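Long-range contacts in novel protein similar to vertebrate potassium voltage-gated channel, subfamily H (Eag-related) family (Danio rerio, PDB 3UKT), which probably forms the pore of a voltage-gated potassium channel, this chain being its cytoplasmic C-linker and cyclic nucleotide-binding homology domain: residues I110-A115 against T158-K163; S12-R17 against T44-N49; C103-F108 against L165-L170. All coordinates share one frame; numbering follows the deposited sequence.

Contact 1 of 3, residues I110-A115 against T158-K163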
ATOM      1  N   ILE A 110     -17.332  -3.220   4.530  1.00 34.89           N
ATOM      2  CA  ILE A 110     -16.632  -3.961   5.559  1.00 39.67           C
ATOM      3  C   ILE A 110     -17.271  -5.332   5.759  1.00 46.14           C
ATOM      4  O   ILE A 110     -18.491  -5.447   5.808  1.00 46.68           O
ATOM      5  CB  ILE A 110     -16.731  -3.227   6.895  1.00 44.48           C
ATOM      6  CG1 ILE A 110     -15.786  -2.027   6.918  1.00 41.95           C
ATOM      7  CG2 ILE A 110     -16.433  -4.180   8.053  1.00 43.27           C
ATOM      8  CD1 ILE A 110     -16.281  -0.872   7.804  1.00 34.00           C
ATOM      9  N   ARG A 111     -16.453  -6.370   5.883  1.00 44.64           N
ATOM     10  CA  ARG A 111     -16.978  -7.690   6.192  1.00 52.65           C
ATOM     11  C   ARG A 111     -16.770  -8.012   7.657  1.00 54.94           C
ATOM     12  O   ARG A 111     -15.691  -7.780   8.203  1.00 56.84           O
ATOM     13  CB  ARG A 111     -16.364  -8.770   5.298  1.00 51.87           C
ATOM     14  CG  ARG A 111     -16.853  -8.705   3.856  1.00 48.68           C
ATOM     15  CD  ARG A 111     -16.420  -9.921   3.047  1.00 50.10           C
ATOM     16  NE  ARG A 111     -16.588  -9.703   1.609  1.00 48.07           N
ATOM     17  CZ  ARG A 111     -17.626 -10.146   0.913  1.00 47.16           C
ATOM     18  NH1 ARG A 111     -18.574 -10.842   1.530  1.00 51.36           N
ATOM     19  NH2 ARG A 111     -17.710  -9.909  -0.393  1.00 41.86           N
ATOM     20  N   GLN A 112     -17.813  -8.541   8.287  1.00 56.24           N
ATOM     21  CA  GLN A 112     -17.809  -8.793   9.727  1.00 58.50           C
ATOM     22  C   GLN A 112     -16.644  -9.664  10.160  1.00 58.67           C
ATOM     23  O   GLN A 112     -16.360 -10.694   9.543  1.00 61.35           O
ATOM     24  CB  GLN A 112     -19.137  -9.417  10.179  1.00 58.39           C
ATOM     25  CG  GLN A 112     -19.251  -9.628  11.687  1.00 62.64           C
ATOM     26  CD  GLN A 112     -20.641 -10.096  12.106  1.00 64.55           C
ATOM     27  OE1 GLN A 112     -21.645  -9.678  11.529  1.00 63.75           O
ATOM     28  NE2 GLN A 112     -20.701 -10.974  13.101  1.00 55.31           N
ATOM     29  N   GLY A 113     -15.965  -9.231  11.220  1.00 50.06           N
ATOM     30  CA  GLY A 113     -14.893 -10.008  11.810  1.00 55.98           C
ATOM     31  C   GLY A 113     -13.544  -9.716  11.192  1.00 57.37           C
ATOM     32  O   GLY A 113     -12.540 -10.295  11.591  1.00 62.31           O
ATOM     33  N   ASP A 114     -13.524  -8.824  10.207  1.00 62.98           N
ATOM     34  CA  ASP A 114     -12.276  -8.433   9.570  1.00 61.26           C
ATOM     35  C   ASP A 114     -11.625  -7.325  10.372  1.00 59.71           C
ATOM     36  O   ASP A 114     -12.296  -6.624  11.128  1.00 53.37           O
ATOM     37  CB  ASP A 114     -12.500  -7.962   8.130  1.00 53.33           C
ATOM     38  CG  ASP A 114     -12.667  -9.118   7.152  1.00 62.33           C
ATOM     39  OD1 ASP A 114     -12.498 -10.293   7.562  1.00 70.06           O
ATOM     40  OD2 ASP A 114     -12.955  -8.847   5.963  1.00 56.67           O
ATOM     41  N   ALA A 115     -10.315  -7.180  10.207  1.00 54.45           N
ATOM     42  CA  ALA A 115      -9.599  -6.076  10.825  1.00 56.51           C
ATOM     43  C   ALA A 115      -9.997  -4.761  10.147  1.00 46.86           C
ATOM     44  O   ALA A 115      -9.929  -4.640   8.926  1.00 42.93           O
ATOM     45  CB  ALA A 115      -8.102  -6.296  10.725  1.00 54.22           C
ATOM     46  N   THR A 158     -13.946  -6.041  13.221  1.00 56.15           N
ATOM     47  CA  THR A 158     -15.236  -5.408  13.012  1.00 56.71           C
ATOM     48  C   THR A 158     -16.358  -6.308  13.484  1.00 60.46           C
ATOM     49  O   THR A 158     -16.344  -7.514  13.250  1.00 60.98           O
ATOM     50  CB  THR A 158     -15.467  -5.040  11.544  1.00 50.62           C
ATOM     51  OG1 THR A 158     -15.147  -6.163  10.714  1.00 51.62           O
ATOM     52  CG2 THR A 158     -14.593  -3.851  11.162  1.00 49.31           C
ATOM     53  N   ASN A 159     -17.340  -5.706  14.135  1.00 57.42           N
ATOM     54  CA  ASN A 159     -18.441  -6.460  14.690  1.00 56.06           C
ATOM     55  C   ASN A 159     -19.648  -6.587  13.760  1.00 56.36           C
ATOM     56  O   ASN A 159     -20.667  -7.148  14.146  1.00 60.68           O
ATOM     57  CB  ASN A 159     -18.853  -5.865  16.037  1.00 55.59           C
ATOM     58  CG  ASN A 159     -19.399  -4.467  15.908  1.00 59.21           C
ATOM     59  OD1 ASN A 159     -19.959  -4.105  14.871  1.00 57.63           O
ATOM     60  ND2 ASN A 159     -19.243  -3.669  16.955  1.00 56.54           N
ATOM     61  N   ALA A 160     -19.547  -6.076  12.543  1.00 48.65           N
ATOM     62  CA  ALA A 160     -20.644  -6.236  11.585  1.00 50.08           C
ATOM     63  C   ALA A 160     -20.209  -6.020  10.147  1.00 51.08           C
ATOM     64  O   ALA A 160     -19.083  -5.587   9.871  1.00 46.24           O
ATOM     65  CB  ALA A 160     -21.786  -5.294  11.907  1.00 45.96           C
ATOM     66  N   ASN A 161     -21.128  -6.323   9.239  1.00 51.56           N
ATOM     67  CA  ASN A 161     -20.976  -6.005   7.830  1.00 44.42           C
ATOM     68  C   ASN A 161     -21.517  -4.619   7.524  1.00 42.73           C
ATOM     69  O   ASN A 161     -22.472  -4.166   8.149  1.00 47.67           O
ATOM     70  CB  ASN A 161     -21.742  -7.021   6.992  1.00 47.32           C
ATOM     71  CG  ASN A 161     -21.258  -8.433   7.212  1.00 52.72           C
ATOM     72  OD1 ASN A 161     -20.164  -8.802   6.775  1.00 49.74           O
ATOM     73  ND2 ASN A 161     -22.068  -9.237   7.899  1.00 49.74           N
ATOM     74  N   VAL A 162     -20.909  -3.943   6.557  1.00 42.74           N
ATOM     75  CA  VAL A 162     -21.450  -2.694   6.044  1.00 40.14           C
ATOM     76  C   VAL A 162     -21.440  -2.804   4.540  1.00 43.67           C
ATOM     77  O   VAL A 162     -20.387  -3.077   3.941  1.00 39.09           O
ATOM     78  CB  VAL A 162     -20.611  -1.495   6.447  1.00 40.92           C
ATOM     79  CG1 VAL A 162     -21.260  -0.232   5.926  1.00 36.67           C
ATOM     80  CG2 VAL A 162     -20.464  -1.450   7.964  1.00 38.05           C
ATOM     81  N   LYS A 163     -22.618  -2.628   3.943  1.00 36.25           N
ATOM     82  CA  LYS A 163     -22.822  -2.809   2.510  1.00 39.46           C
ATOM     83  C   LYS A 163     -23.526  -1.615   1.943  1.00 38.51           C
ATOM     84  O   LYS A 163     -24.420  -1.073   2.573  1.00 44.16           O
ATOM     85  CB  LYS A 163     -23.737  -3.995   2.238  1.00 44.79           C
ATOM     86  CG  LYS A 163     -23.366  -5.273   2.920  1.00 43.43           C
ATOM     87  CD  LYS A 163     -24.410  -6.346   2.629  1.00 46.57           C
ATOM     88  CE  LYS A 163     -24.680  -6.490   1.147  1.00 46.80           C
ATOM     89  NZ  LYS A 163     -25.558  -7.670   0.877  1.00 51.97           N
TER
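T158 and D114 are joined by a two-pronged link. D114 O takes two bonds from T158, one from its backbone N (2.7 Å) and one from its hydroxyl OG1 (2.9 Å). With chi1 at 48°, T158 OG1 lies between its own N and carbonyl carbon and faces the turn. T158 O accepts from G113 N (2.7 Å). The same threonine is apolar on another side, where its CG2 meets I110 CG2. The partner loop is a type II beta turn from R111 to D114. G113 takes the third place of the turn, with a positive phi that calls for glycine.

N161 closes the other side of the turn. N161 CB passes I110 O at 3.8 Å. Its CG sits beside Q112 N and Q112 CB. N161 OD1 accepts from Q112 N (2.8 Å), nearly straight at the hydrogen, but the donor stands 58° out of the amide plane and not on a lone pair. At the tip, ND2 turns to L130 O on strand 127-131, so both ends of the amide are held. Q112 is extended, and its flat end lies alongside A160 and N159 O.

I110 and V162 form an antiparallel hydrogen-bonded pair, with I110 N to V162 O at 3.1 Å and V162 N to I110 O at 2.9 Å. This is the edge of the four-stranded sheet of the domain's beta roll. N159 bonds to Y202, and I110 and T158 touch L204. Y202 and L204 lie in and just after strand 202-203, consistent with the intrinsic ligand of KCNH channels, which occupies the place of a cyclic nucleotide. The turn is held by backbone bonds of T158, reinforced by two side-chain groups, T158 OG1 and N161 OD1.

Contact 2 of 3, residues S12-R17 against T44-N49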
ATOM      1  N   SER A  12     -13.502   4.042  -8.472  1.00 42.74           N
ATOM      2  CA  SER A  12     -13.960   2.886  -7.729  1.00 41.33           C
ATOM      3  C   SER A  12     -12.805   1.936  -7.430  1.00 37.19           C
ATOM      4  O   SER A  12     -12.153   1.443  -8.342  1.00 31.76           O
ATOM      5  CB  SER A  12     -15.050   2.174  -8.520  1.00 36.16           C
ATOM      6  OG  SER A  12     -15.131   0.809  -8.146  1.00 38.59           O
ATOM      7  N   LEU A  13     -12.547   1.678  -6.152  1.00 37.10           N
ATOM      8  CA  LEU A  13     -11.521   0.700  -5.789  1.00 38.74           C
ATOM      9  C   LEU A  13     -11.800  -0.648  -6.415  1.00 40.23           C
ATOM     10  O   LEU A  13     -10.883  -1.325  -6.880  1.00 39.58           O
ATOM     11  CB  LEU A  13     -11.447   0.516  -4.276  1.00 37.49           C
ATOM     12  CG  LEU A  13     -10.531   1.452  -3.499  1.00 44.02           C
ATOM     13  CD1 LEU A  13     -10.922   1.439  -2.025  1.00 41.84           C
ATOM     14  CD2 LEU A  13      -9.067   1.051  -3.702  1.00 44.22           C
ATOM     15  N   TYR A  14     -13.072  -1.048  -6.408  1.00 37.24           N
ATOM     16  CA  TYR A  14     -13.438  -2.344  -6.936  1.00 36.98           C
ATOM     17  C   TYR A  14     -12.982  -2.489  -8.382  1.00 34.12           C
ATOM     18  O   TYR A  14     -12.403  -3.494  -8.762  1.00 36.59           O
ATOM     19  CB  TYR A  14     -14.940  -2.575  -6.794  1.00 42.82           C
ATOM     20  CG  TYR A  14     -15.437  -3.813  -7.503  1.00 46.68           C
ATOM     21  CD1 TYR A  14     -15.183  -5.090  -6.992  1.00 47.25           C
ATOM     22  CD2 TYR A  14     -16.171  -3.707  -8.679  1.00 45.88           C
ATOM     23  CE1 TYR A  14     -15.644  -6.230  -7.642  1.00 49.89           C
ATOM     24  CE2 TYR A  14     -16.634  -4.840  -9.341  1.00 52.95           C
ATOM     25  CZ  TYR A  14     -16.369  -6.098  -8.821  1.00 56.40           C
ATOM     26  OH  TYR A  14     -16.836  -7.215  -9.491  1.00 61.08           O
ATOM     27  N   HIS A  15     -13.212  -1.486  -9.201  1.00 34.56           N
ATOM     28  CA  HIS A  15     -12.824  -1.622 -10.597  1.00 37.77           C
ATOM     29  C   HIS A  15     -11.315  -1.500 -10.772  1.00 36.01           C
ATOM     30  O   HIS A  15     -10.726  -2.207 -11.578  1.00 36.40           O
ATOM     31  CB  HIS A  15     -13.618  -0.650 -11.488  1.00 37.98           C
ATOM     32  CG  HIS A  15     -15.090  -0.922 -11.461  1.00 45.40           C
ATOM     33  ND1 HIS A  15     -15.701  -1.772 -12.362  1.00 45.99           N
ATOM     34  CD2 HIS A  15     -16.053  -0.534 -10.595  1.00 45.16           C
ATOM     35  CE1 HIS A  15     -16.988  -1.859 -12.072  1.00 46.17           C
ATOM     36  NE2 HIS A  15     -17.230  -1.122 -11.006  1.00 47.66           N
ATOM     37  N   THR A  16     -10.692  -0.624  -9.998  1.00 35.67           N
ATOM     38  CA  THR A  16      -9.234  -0.504 -10.004  1.00 37.58           C
ATOM     39  C   THR A  16      -8.554  -1.806  -9.597  1.00 36.84           C
ATOM     40  O   THR A  16      -7.653  -2.295 -10.281  1.00 35.53           O
ATOM     41  CB  THR A  16      -8.752   0.645  -9.095  1.00 37.86           C
ATOM     42  OG1 THR A  16      -9.328   1.879  -9.546  1.00 39.38           O
ATOM     43  CG2 THR A  16      -7.218   0.766  -9.149  1.00 31.73           C
ATOM     44  N   ARG A  17      -8.978  -2.386  -8.489  1.00 39.47           N
ATOM     45  CA  ARG A  17      -8.360  -3.632  -8.078  1.00 42.67           C
ATOM     46  C   ARG A  17      -8.617  -4.742  -9.108  1.00 46.43           C
ATOM     47  O   ARG A  17      -7.797  -5.641  -9.279  1.00 45.24           O
ATOM     48  CB  ARG A  17      -8.839  -4.027  -6.686  1.00 42.55           C
ATOM     49  CG  ARG A  17      -8.411  -3.028  -5.634  1.00 43.37           C
ATOM     50  CD  ARG A  17      -6.925  -3.197  -5.354  1.00 45.62           C
ATOM     51  NE  ARG A  17      -6.492  -2.496  -4.156  1.00 43.30           N
ATOM     52  CZ  ARG A  17      -5.702  -1.427  -4.185  1.00 48.48           C
ATOM     53  NH1 ARG A  17      -5.283  -0.966  -5.358  1.00 52.28           N
ATOM     54  NH2 ARG A  17      -5.327  -0.823  -3.055  1.00 43.80           N
ATOM     55  N   THR A  44     -16.166 -12.412  -5.099  1.00 48.52           N
ATOM     56  CA  THR A  44     -16.831 -13.139  -4.031  1.00 51.13           C
ATOM     57  C   THR A  44     -16.377 -12.672  -2.659  1.00 51.02           C
ATOM     58  O   THR A  44     -17.188 -12.557  -1.735  1.00 52.47           O
ATOM     59  CB  THR A  44     -16.554 -14.641  -4.166  1.00 56.09           C
ATOM     60  OG1 THR A  44     -17.312 -15.157  -5.265  1.00 59.29           O
ATOM     61  CG2 THR A  44     -16.936 -15.375  -2.904  1.00 56.74           C
ATOM     62  N   THR A  45     -15.081 -12.397  -2.539  1.00 46.21           N
ATOM     63  CA  THR A  45     -14.485 -12.001  -1.274  1.00 48.36           C
ATOM     64  C   THR A  45     -14.278 -10.484  -1.125  1.00 47.01           C
ATOM     65  O   THR A  45     -13.882 -10.007  -0.056  1.00 46.21           O
ATOM     66  CB  THR A  45     -13.122 -12.688  -1.066  1.00 50.96           C
ATOM     67  OG1 THR A  45     -12.261 -12.389  -2.172  1.00 51.81           O
ATOM     68  CG2 THR A  45     -13.293 -14.194  -0.964  1.00 56.57           C
ATOM     69  N   TRP A  46     -14.549  -9.733  -2.185  1.00 42.46           N
ATOM     70  CA  TRP A  46     -14.272  -8.299  -2.192  1.00 38.97           C
ATOM     71  C   TRP A  46     -14.881  -7.553  -1.012  1.00 38.76           C
ATOM     72  O   TRP A  46     -16.050  -7.740  -0.649  1.00 40.86           O
ATOM     73  CB  TRP A  46     -14.720  -7.649  -3.516  1.00 38.35           C
ATOM     74  CG  TRP A  46     -14.609  -6.155  -3.483  1.00 39.91           C
ATOM     75  CD1 TRP A  46     -15.629  -5.255  -3.332  1.00 41.51           C
ATOM     76  CD2 TRP A  46     -13.397  -5.382  -3.540  1.00 39.73           C
ATOM     77  NE1 TRP A  46     -15.124  -3.966  -3.309  1.00 39.73           N
ATOM     78  CE2 TRP A  46     -13.760  -4.021  -3.437  1.00 38.69           C
ATOM     79  CE3 TRP A  46     -12.044  -5.707  -3.670  1.00 35.21           C
ATOM     80  CZ2 TRP A  46     -12.823  -2.999  -3.477  1.00 37.47           C
ATOM     81  CZ3 TRP A  46     -11.113  -4.690  -3.705  1.00 37.28           C
ATOM     82  CH2 TRP A  46     -11.503  -3.350  -3.606  1.00 38.61           C
ATOM     83  N   SER A  47     -14.073  -6.701  -0.408  1.00 35.71           N
ATOM     84  CA  SER A  47     -14.607  -5.604   0.383  1.00 40.88           C
ATOM     85  C   SER A  47     -13.692  -4.390   0.214  1.00 40.05           C
ATOM     86  O   SER A  47     -12.478  -4.531   0.078  1.00 38.82           O
ATOM     87  CB  SER A  47     -14.781  -5.993   1.855  1.00 39.29           C
ATOM     88  OG  SER A  47     -13.528  -6.174   2.485  1.00 41.28           O
ATOM     89  N   VAL A  48     -14.275  -3.198   0.203  1.00 40.81           N
ATOM     90  CA  VAL A  48     -13.489  -1.988   0.087  1.00 37.49           C
ATOM     91  C   VAL A  48     -12.394  -1.970   1.159  1.00 39.64           C
ATOM     92  O   VAL A  48     -11.219  -1.722   0.871  1.00 32.84           O
ATOM     93  CB  VAL A  48     -14.383  -0.750   0.246  1.00 41.14           C
ATOM     94  CG1 VAL A  48     -13.530   0.485   0.393  1.00 31.74           C
ATOM     95  CG2 VAL A  48     -15.348  -0.624  -0.930  1.00 34.99           C
ATOM     96  N   ASN A  49     -12.795  -2.248   2.391  1.00 43.06           N
ATOM     97  CA  ASN A  49     -11.904  -2.228   3.540  1.00 42.92           C
ATOM     98  C   ASN A  49     -10.646  -3.074   3.344  1.00 44.99           C
ATOM     99  O   ASN A  49      -9.588  -2.737   3.864  1.00 40.16           O
ATOM    100  CB  ASN A  49     -12.668  -2.709   4.775  1.00 46.95           C
ATOM    101  CG  ASN A  49     -11.796  -2.813   6.010  1.00 47.56           C
ATOM    102  OD1 ASN A  49     -11.471  -1.800   6.646  1.00 45.24           O
ATOM    103  ND2 ASN A  49     -11.438  -4.045   6.381  1.00 45.98           N
TER
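W46 pushes its indole against the start of helix 13-27, where L13, Y14 and R17 form the hollow that receives it. Y14 covers one face. Y14 CA stands over the six-membered ring of W46, 4.0 Å from the centroid, in a CH-pi contact. The phenol ring of Y14 meets the five-membered ring. The two aromatic planes lie 63° apart, and the edge of Y14 is turned toward the indole face in a T-shaped pair with centroids 5.0 Å apart. The nearest edge atom, Y14 CD1, is 3.7 Å from W46 CD1. Y14 CG is anti to the backbone N (chi1 171°), which brings the edge of the phenol over the five-membered ring.

L13 meets the rim of the indole. L13 CB lies near the ring plane, 3.9 Å from W46 CZ2. R17, one turn on, brings its CG to W46 CH2 at 3.7 Å. The R17 chain bends at chi2, and its guanidinium packs a face over L13 CD2. The far end of the indole is thus gripped by two side chains one helical turn apart.

Helices 13-27 and 32-45 form a helical hairpin, consistent with the first helix pair of the C-linker in this channel family. W46 is the first residue to leave the helical path of 32-45, so the chain turns back here across the start of the other helix. V48 N lies over the rim of the opposite indole face. W46 NE1 points out of the hollow to E107 OE2, a hydrogen bond to the cyclic nucleotide-binding homology domain.

V48 adds a smaller contact. V48 CG1 meets L13 CD1 at 3.7 Å, the two side chains crossing at about a right angle.

Contact 3 of 3, residues C103-F108 against L165-L170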
ATOM      1  N   CYS A 103     -19.073   3.134  -4.267  1.00 47.84           N
ATOM      2  CA  CYS A 103     -19.581   1.810  -3.973  1.00 50.08           C
ATOM      3  C   CYS A 103     -20.892   1.610  -4.678  1.00 51.30           C
ATOM      4  O   CYS A 103     -21.727   2.504  -4.724  1.00 55.52           O
ATOM      5  CB  CYS A 103     -19.835   1.652  -2.487  1.00 53.20           C
ATOM      6  SG  CYS A 103     -18.365   1.303  -1.607  1.00 72.77           S
ATOM      7  N   ALA A 104     -21.070   0.412  -5.206  1.00 43.47           N
ATOM      8  CA  ALA A 104     -22.260   0.058  -5.962  1.00 42.05           C
ATOM      9  C   ALA A 104     -23.185  -0.668  -4.996  1.00 42.73           C
ATOM     10  O   ALA A 104     -22.715  -1.227  -3.993  1.00 40.50           O
ATOM     11  CB  ALA A 104     -21.863  -0.844  -7.125  1.00 37.17           C
ATOM     12  N   PRO A 105     -24.507  -0.638  -5.263  1.00 40.05           N
ATOM     13  CA  PRO A 105     -25.447  -1.279  -4.343  1.00 42.44           C
ATOM     14  C   PRO A 105     -25.054  -2.730  -4.193  1.00 39.57           C
ATOM     15  O   PRO A 105     -24.711  -3.370  -5.195  1.00 41.93           O
ATOM     16  CB  PRO A 105     -26.791  -1.173  -5.074  1.00 43.66           C
ATOM     17  CG  PRO A 105     -26.639   0.008  -5.974  1.00 46.41           C
ATOM     18  CD  PRO A 105     -25.192   0.024  -6.390  1.00 45.90           C
ATOM     19  N   GLY A 106     -25.092  -3.245  -2.967  1.00 34.04           N
ATOM     20  CA  GLY A 106     -24.681  -4.615  -2.722  1.00 32.17           C
ATOM     21  C   GLY A 106     -23.196  -4.811  -2.463  1.00 36.61           C
ATOM     22  O   GLY A 106     -22.779  -5.846  -1.939  1.00 36.40           O
ATOM     23  N   GLU A 107     -22.378  -3.828  -2.805  1.00 42.08           N
ATOM     24  CA  GLU A 107     -20.940  -3.960  -2.560  1.00 41.40           C
ATOM     25  C   GLU A 107     -20.593  -3.875  -1.049  1.00 36.60           C
ATOM     26  O   GLU A 107     -21.112  -3.017  -0.333  1.00 37.69           O
ATOM     27  CB  GLU A 107     -20.177  -2.899  -3.360  1.00 41.84           C
ATOM     28  CG  GLU A 107     -18.685  -3.028  -3.257  1.00 41.02           C
ATOM     29  CD  GLU A 107     -17.954  -1.970  -4.044  1.00 39.31           C
ATOM     30  OE1 GLU A 107     -18.535  -1.401  -5.010  1.00 40.58           O
ATOM     31  OE2 GLU A 107     -16.792  -1.703  -3.678  1.00 35.37           O
ATOM     32  N   PHE A 108     -19.735  -4.771  -0.559  1.00 29.41           N
ATOM     33  CA  PHE A 108     -19.313  -4.726   0.854  1.00 36.84           C
ATOM     34  C   PHE A 108     -18.261  -3.662   1.157  1.00 36.37           C
ATOM     35  O   PHE A 108     -17.160  -3.677   0.585  1.00 31.67           O
ATOM     36  CB  PHE A 108     -18.756  -6.078   1.298  1.00 38.90           C
ATOM     37  CG  PHE A 108     -19.814  -7.105   1.594  1.00 43.59           C
ATOM     38  CD1 PHE A 108     -20.203  -7.364   2.899  1.00 45.02           C
ATOM     39  CD2 PHE A 108     -20.415  -7.823   0.565  1.00 43.30           C
ATOM     40  CE1 PHE A 108     -21.180  -8.322   3.178  1.00 51.12           C
ATOM     41  CE2 PHE A 108     -21.390  -8.782   0.835  1.00 48.76           C
ATOM     42  CZ  PHE A 108     -21.777  -9.030   2.145  1.00 42.60           C
ATOM     43  N   LEU A 165     -26.237   0.313   0.038  1.00 42.96           N
ATOM     44  CA  LEU A 165     -27.616   0.092  -0.377  1.00 49.19           C
ATOM     45  C   LEU A 165     -27.836   0.666  -1.766  1.00 47.76           C
ATOM     46  O   LEU A 165     -28.353  -0.008  -2.661  1.00 52.26           O
ATOM     47  CB  LEU A 165     -28.578   0.755   0.591  1.00 46.09           C
ATOM     48  CG  LEU A 165     -28.795   0.005   1.889  1.00 49.59           C
ATOM     49  CD1 LEU A 165     -29.587   0.880   2.853  1.00 52.95           C
ATOM     50  CD2 LEU A 165     -29.515  -1.300   1.604  1.00 49.34           C
ATOM     51  N   THR A 166     -27.438   1.920  -1.930  1.00 41.97           N
ATOM     52  CA  THR A 166     -27.494   2.598  -3.207  1.00 46.35           C
ATOM     53  C   THR A 166     -26.062   2.871  -3.669  1.00 48.00           C
ATOM     54  O   THR A 166     -25.111   2.442  -3.016  1.00 50.78           O
ATOM     55  CB  THR A 166     -28.236   3.912  -3.043  1.00 49.68           C
ATOM     56  OG1 THR A 166     -27.630   4.645  -1.977  1.00 48.12           O
ATOM     57  CG2 THR A 166     -29.682   3.649  -2.659  1.00 50.77           C
ATOM     58  N   TYR A 167     -25.891   3.563  -4.791  1.00 41.65           N
ATOM     59  CA  TYR A 167     -24.547   3.958  -5.210  1.00 43.83           C
ATOM     60  C   TYR A 167     -23.993   4.876  -4.136  1.00 39.02           C
ATOM     61  O   TYR A 167     -24.714   5.715  -3.616  1.00 44.32           O
ATOM     62  CB  TYR A 167     -24.557   4.599  -6.606  1.00 43.43           C
ATOM     63  CG  TYR A 167     -24.734   3.548  -7.679  1.00 42.00           C
ATOM     64  CD1 TYR A 167     -23.642   2.878  -8.193  1.00 39.29           C
ATOM     65  CD2 TYR A 167     -26.005   3.183  -8.131  1.00 44.94           C
ATOM     66  CE1 TYR A 167     -23.795   1.887  -9.143  1.00 45.65           C
ATOM     67  CE2 TYR A 167     -26.171   2.196  -9.074  1.00 44.43           C
ATOM     68  CZ  TYR A 167     -25.064   1.550  -9.577  1.00 50.99           C
ATOM     69  OH  TYR A 167     -25.209   0.564 -10.525  1.00 52.72           O
ATOM     70  N   CYS A 168     -22.747   4.675  -3.740  1.00 39.35           N
ATOM     71  CA  CYS A 168     -22.198   5.455  -2.632  1.00 41.20           C
ATOM     72  C   CYS A 168     -20.890   6.091  -3.013  1.00 34.36           C
ATOM     73  O   CYS A 168     -20.130   5.536  -3.810  1.00 36.73           O
ATOM     74  CB  CYS A 168     -21.947   4.569  -1.414  1.00 40.01           C
ATOM     75  SG  CYS A 168     -23.373   4.235  -0.417  1.00 45.81           S
ATOM     76  N   ASP A 169     -20.618   7.244  -2.428  1.00 47.25           N
ATOM     77  CA  ASP A 169     -19.293   7.840  -2.502  1.00 46.01           C
ATOM     78  C   ASP A 169     -18.755   7.992  -1.074  1.00 45.78           C
ATOM     79  O   ASP A 169     -19.418   8.557  -0.198  1.00 44.08           O
ATOM     80  CB  ASP A 169     -19.335   9.179  -3.233  1.00 47.33           C
ATOM     81  CG  ASP A 169     -17.949   9.656  -3.643  1.00 58.72           C
ATOM     82  OD1 ASP A 169     -17.034   8.809  -3.844  1.00 55.88           O
ATOM     83  OD2 ASP A 169     -17.763  10.885  -3.759  1.00 64.86           O
ATOM     84  N   LEU A 170     -17.564   7.450  -0.842  1.00 33.01           N
ATOM     85  CA  LEU A 170     -16.984   7.397   0.494  1.00 38.50           C
ATOM     86  C   LEU A 170     -15.653   8.086   0.495  1.00 35.07           C
ATOM     87  O   LEU A 170     -14.935   8.059  -0.519  1.00 27.88           O
ATOM     88  CB  LEU A 170     -16.735   5.952   0.906  1.00 36.76           C
ATOM     89  CG  LEU A 170     -17.952   5.033   0.790  1.00 46.81           C
ATOM     90  CD1 LEU A 170     -17.503   3.626   0.469  1.00 52.01           C
ATOM     91  CD2 LEU A 170     -18.757   5.061   2.061  1.00 48.65           C
TER
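C103 and C168 set their CB atoms 3.8 Å apart at the apolar centre of an antiparallel hydrogen-bonded pair. The pair joins strand 99-103 to strand 168-174 in the beta roll of the cyclic nucleotide-binding homology domain. Both side chains lie on the same face of the sheet, where C168 and L170 also meet M127. L170 CD1 comes up to C103 SG, at a separation so short that its exact value is doubtful.

Outward from the cysteines, P105 packs on the face of the Y167 ring. P105 CD stands almost exactly over the centre of the Y167 ring, 3.4 Å from the centroid and 5° off the normal, a close CH-pi contact. Y167 CG is anti to its carbonyl carbon, which swings the ring over the proline. A104 CB reaches Y167 CE1 at 3.9 Å, so the phenol spans both residues.

The backbone bonds of the pair are short: C103 N to C168 O is 2.7 Å and C168 N to C103 O is 2.6 Å. Beyond them the chain turns through a type II beta turn from A104 to E107, with G106 at positive phi. E107 reaches back along the turn with an extended side chain. E107 OE1 accepts from A104 N at 3.1 Å, the donor standing 41° out of the carboxylate plane.

How the contacts relate
Contact 2 comes first along the chain and closes before the other two open. Contact 1 then opens and closes within the span of contact 3. Contacts 1 and 3 lie in the cyclic nucleotide-binding homology domain, contact 1 on the four-stranded sheet and contact 3 on the five-stranded one. Strands 161-164 and 168-174 follow each other. The centres of contacts 1 and 3 are about 15 Å apart. The centre of contact 2, in the helical hairpin, lies about 14 Å from that of contact 1 and 11 Å from that of contact 3. V48 N bonds to F108 O, and R111 NH2 to W46 O. Contact 2 thus couples the helical part to the beta roll.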